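Local coordinates for IclR transcriptional regulator (PDB 1MKM), which probably binds DNA through a winged helix-turn-helix domain and regulates transcription as a member of the IclR family, at residues B[49-53]-B[64-70]; B[121-125]-B[194-198]. One frame throughout, in Å; residues are numbered along the deposited sequence.

Contact 1 (B[49-53]-B[64-70]); sequences EKGFV and GYKLIEY
Glu49 and Lys50 end helix 37-50, and the carbonyl of Lys50 rests on the side chain of Lys66, Lys50 O to Lys66 CE 3.3 Å. Gly51 closes the helix in a Schellman motif with phi/psi 88/8, a positive phi at which a CB would jam against the preceding carbonyl. Gly51 O accepts a hydrogen bond from Lys66 N at 3.3 Å, near the start of helix 66-75, and a CA-H...O contact from Gly64 CA, also 3.3 Å. A CB on Gly64 would clash with that same oxygen. Gly64 N donates a nearly straight hydrogen bond to Phe52 O at 2.8 Å. The Phe52 ring (chi1 m) has Lys66 CG over one face, a CH-pi contact 3.8 Å from the centroid, and Leu67 CD1 at its edge, 3.3 Å from Phe52 CE2; Tyr70 CE2 meets Phe52 CZ obliquely at 3.5 Å. Lys66 (chi1 t, chi2 and chi3 p) turns NZ onward to Glu69 OE1, a 2.8 Å salt bridge within the helix. Val53 CA lies 4.0 Å from Gly64 CA. The contact closes the base of the wing in a winged helix-turn-helix: the hairpin of strands 53-55 and 61-63 connects its segments, helix 6-19 packs on Phe52, Val53 and Leu67, and Tyr70 OH is hydrogen-bonded to Asp15 of the second subunit.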
# COMPACT_ATOMS: atom_id res chain seq x y z
N GLU B 49 -6.77 13.17 24.57
CA GLU B 49 -5.68 13.43 25.52
C GLU B 49 -5.18 12.14 26.18
O GLU B 49 -4.00 12.03 26.55
CB GLU B 49 -6.18 14.41 26.60
CG GLU B 49 -5.79 14.06 28.03
CD GLU B 49 -4.59 14.83 28.54
OE1 GLU B 49 -4.72 16.06 28.75
OE2 GLU B 49 -3.52 14.22 28.74
N LYS B 50 -6.06 11.16 26.31
CA LYS B 50 -5.69 9.88 26.92
C LYS B 50 -5.10 8.92 25.89
O LYS B 50 -4.57 7.87 26.26
CB LYS B 50 -6.91 9.24 27.59
CG LYS B 50 -7.42 9.97 28.83
CD LYS B 50 -6.43 9.84 29.97
CE LYS B 50 -6.87 10.63 31.19
NZ LYS B 50 -5.77 10.64 32.20
N GLY B 51 -5.21 9.27 24.61
CA GLY B 51 -4.67 8.44 23.55
C GLY B 51 -5.58 7.36 22.99
O GLY B 51 -5.12 6.53 22.20
N PHE B 52 -6.85 7.36 23.39
CA PHE B 52 -7.81 6.37 22.90
C PHE B 52 -8.21 6.67 21.48
O PHE B 52 -8.65 5.80 20.74
CB PHE B 52 -9.05 6.34 23.79
CG PHE B 52 -8.80 5.72 25.13
CD1 PHE B 52 -8.34 6.49 26.20
CD2 PHE B 52 -8.93 4.35 25.31
CE1 PHE B 52 -8.01 5.90 27.43
CE2 PHE B 52 -8.60 3.76 26.52
CZ PHE B 52 -8.14 4.53 27.58
N VAL B 53 -8.05 7.93 21.12
CA VAL B 53 -8.40 8.38 19.79
C VAL B 53 -7.30 9.26 19.22
O VAL B 53 -6.53 9.88 19.97
CB VAL B 53 -9.73 9.13 19.82
CG1 VAL B 53 -9.99 9.79 18.52
CG2 VAL B 53 -10.84 8.15 20.15
N GLY B 64 -6.85 5.55 18.62
CA GLY B 64 -5.48 5.73 19.05
C GLY B 64 -4.77 4.42 19.36
O GLY B 64 -5.29 3.34 19.11
N TYR B 65 -3.58 4.55 19.93
CA TYR B 65 -2.74 3.41 20.26
C TYR B 65 -2.99 2.86 21.66
O TYR B 65 -2.65 1.72 21.94
CB TYR B 65 -1.28 3.83 20.17
CG TYR B 65 -0.82 4.53 21.43
CD1 TYR B 65 -0.26 3.80 22.49
CD2 TYR B 65 -1.04 5.89 21.62
CE1 TYR B 65 0.05 4.40 23.69
CE2 TYR B 65 -0.73 6.51 22.83
CZ TYR B 65 -0.19 5.76 23.86
OH TYR B 65 0.12 6.35 25.07
N LYS B 66 -3.53 3.69 22.54
CA LYS B 66 -3.76 3.28 23.93
C LYS B 66 -4.36 1.88 24.05
O LYS B 66 -3.78 1.01 24.70
CB LYS B 66 -4.66 4.29 24.64
CG LYS B 66 -4.86 4.01 26.09
CD LYS B 66 -3.53 3.90 26.82
CE LYS B 66 -2.72 5.19 26.76
NZ LYS B 66 -1.45 5.04 27.52
N LEU B 67 -5.51 1.68 23.44
CA LEU B 67 -6.20 0.39 23.48
C LEU B 67 -5.25 -0.75 23.08
O LEU B 67 -5.25 -1.82 23.70
CB LEU B 67 -7.42 0.48 22.56
CG LEU B 67 -8.82 0.43 23.19
CD1 LEU B 67 -8.85 1.10 24.53
CD2 LEU B 67 -9.82 1.06 22.26
N ILE B 68 -4.41 -0.51 22.06
CA ILE B 68 -3.43 -1.49 21.62
C ILE B 68 -2.50 -1.80 22.80
O ILE B 68 -2.24 -2.96 23.12
CB ILE B 68 -2.60 -0.98 20.43
CG1 ILE B 68 -3.52 -0.71 19.24
CG2 ILE B 68 -1.57 -2.01 20.06
CD1 ILE B 68 -2.89 0.08 18.08
N GLU B 69 -2.01 -0.74 23.44
CA GLU B 69 -1.15 -0.92 24.60
C GLU B 69 -1.87 -1.69 25.72
O GLU B 69 -1.28 -2.54 26.40
CB GLU B 69 -0.71 0.44 25.14
CG GLU B 69 0.20 0.35 26.35
CD GLU B 69 0.42 1.69 27.05
OE1 GLU B 69 -0.09 2.73 26.58
OE2 GLU B 69 1.10 1.68 28.10
N TYR B 70 -3.15 -1.38 25.93
CA TYR B 70 -3.91 -2.03 27.00
C TYR B 70 -4.06 -3.53 26.77
O TYR B 70 -3.89 -4.33 27.69
CB TYR B 70 -5.30 -1.38 27.15
CG TYR B 70 -5.29 -0.12 27.98
CD1 TYR B 70 -4.10 0.38 28.52
CD2 TYR B 70 -6.48 0.59 28.24
CE1 TYR B 70 -4.09 1.54 29.29
CE2 TYR B 70 -6.48 1.75 29.00
CZ TYR B 70 -5.28 2.22 29.52
OH TYR B 70 -5.27 3.36 30.27

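Contact 2 (B[121-125]-B[194-198]); sequences IPMVS and EIGIM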
# COMPACT_ATOMS: atom_id res chain seq x y z
N ILE B 121 -9.38 -18.54 6.20
CA ILE B 121 -10.40 -19.56 6.44
C ILE B 121 -11.69 -18.89 6.88
O ILE B 121 -11.66 -17.88 7.58
CB ILE B 121 -9.94 -20.57 7.51
CG1 ILE B 121 -9.54 -19.85 8.80
CG2 ILE B 121 -8.79 -21.42 6.95
CD1 ILE B 121 -9.04 -20.81 9.90
N PRO B 122 -12.85 -19.42 6.45
CA PRO B 122 -14.15 -18.85 6.80
C PRO B 122 -14.55 -18.89 8.27
O PRO B 122 -15.67 -19.25 8.60
CB PRO B 122 -15.12 -19.63 5.91
CG PRO B 122 -14.47 -20.97 5.81
CD PRO B 122 -13.00 -20.63 5.62
N MET B 123 -13.62 -18.51 9.15
CA MET B 123 -13.83 -18.50 10.60
C MET B 123 -13.67 -17.09 11.15
O MET B 123 -12.76 -16.36 10.74
CB MET B 123 -12.81 -19.43 11.26
CG MET B 123 -12.96 -19.60 12.75
SD MET B 123 -11.70 -20.72 13.39
CE MET B 123 -11.50 -20.13 15.07
N VAL B 124 -14.54 -16.68 12.06
CA VAL B 124 -14.43 -15.34 12.63
C VAL B 124 -13.91 -15.42 14.06
O VAL B 124 -14.67 -15.58 15.00
CB VAL B 124 -15.78 -14.58 12.66
CG1 VAL B 124 -15.57 -13.17 13.20
CG2 VAL B 124 -16.37 -14.51 11.27
N SER B 125 -12.59 -15.33 14.20
CA SER B 125 -11.95 -15.40 15.50
C SER B 125 -10.94 -14.27 15.64
O SER B 125 -10.36 -13.84 14.65
CB SER B 125 -11.22 -16.74 15.65
OG SER B 125 -10.22 -16.86 14.66
N GLU B 194 -18.47 -24.06 13.93
CA GLU B 194 -18.79 -23.29 12.73
C GLU B 194 -18.83 -24.18 11.49
O GLU B 194 -17.95 -25.00 11.26
CB GLU B 194 -17.79 -22.15 12.52
CG GLU B 194 -18.41 -20.77 12.72
CD GLU B 194 -17.42 -19.64 12.52
OE1 GLU B 194 -16.37 -19.64 13.20
OE2 GLU B 194 -17.69 -18.74 11.69
N ILE B 195 -19.88 -24.01 10.69
CA ILE B 195 -20.03 -24.79 9.47
C ILE B 195 -18.96 -24.41 8.44
O ILE B 195 -18.67 -23.23 8.22
CB ILE B 195 -21.47 -24.61 8.89
CG1 ILE B 195 -21.52 -25.09 7.43
CG2 ILE B 195 -21.92 -23.17 9.04
CD1 ILE B 195 -22.86 -24.85 6.75
N GLY B 196 -18.36 -25.42 7.82
CA GLY B 196 -17.32 -25.18 6.85
C GLY B 196 -15.97 -25.35 7.50
O GLY B 196 -14.98 -25.63 6.81
N ILE B 197 -15.93 -25.21 8.83
CA ILE B 197 -14.71 -25.33 9.62
C ILE B 197 -14.67 -26.55 10.55
O ILE B 197 -15.65 -26.87 11.22
CB ILE B 197 -14.49 -24.04 10.52
CG1 ILE B 197 -13.65 -22.97 9.80
CG2 ILE B 197 -13.77 -24.41 11.79
CD1 ILE B 197 -14.20 -22.49 8.51
N MET B 198 -13.52 -27.22 10.60
CA MET B 198 -13.31 -28.37 11.49
C MET B 198 -12.01 -28.08 12.24
O MET B 198 -11.18 -27.32 11.76
CB MET B 198 -13.17 -29.67 10.69
CG MET B 198 -14.48 -30.19 10.13
SD MET B 198 -14.28 -31.63 9.07
CE MET B 198 -13.41 -32.74 10.17
O HOH W 1 -15.05 -18.14 15.67
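This is a buried side-chain contact, bridged by one water, between the loop that follows strand 108-115 and the turn leading into strand 197-205 of the GAF-like C-terminal domain, beside its zinc site. Ile197 adjoins Asp189 and Cys199, which bind zinc in this protein, and the side chain of Met123 is about 5 Å from a bound zinc ion. No direct hydrogen bond joins the segments, whose backbones stay well apart: Pro122 CA to Gly196 CA is 7.1 Å and Met123 CA to Ile197 CA 7.0 Å. Pro122 centres an inverse gamma turn closed by Met123 N to Ile121 O at 2.6 Å, while a type II beta turn from Glu194 to Ile197 is closed by Ile197 N to Glu194 O at 3.2 Å, with Gly196 at positive phi. Ile197 points into the gap and packs on Pro122 and Met123, with Met123 CB 3.9 Å from Ile197 CG1. Glu194 OE1 lies 3.4 Å from Met123 CG. The water donates to Val124 O at 2.7 Å and to Glu194 OE1 at 3.2 Å. Beyond the two segments, Met123 touches His100 and Tyr111, and Pro122 packs on Val220 of its own chain and of the third subunit. Ile197 thus gives the apolar part of the contact, and the polar link observed between Glu194 and the loop runs through one water.

The two contacts belong to different domains and follow one another along the chain. Their centres lie about 31 Å apart and their nearest atoms about 16 Å, so they do not touch. Contact 1 sits in the probable DNA-binding domain, its centre about 22 Å from the centre of the chain, and away from the zinc site. Contact 2, its centre about 13 Å from the centre of the chain, borders that site, the side chain of Ile197 lying about 4 Å from those of Asp189 and Cys199. Different copies meet them too, the second subunit at contact 1 and the third at contact 2.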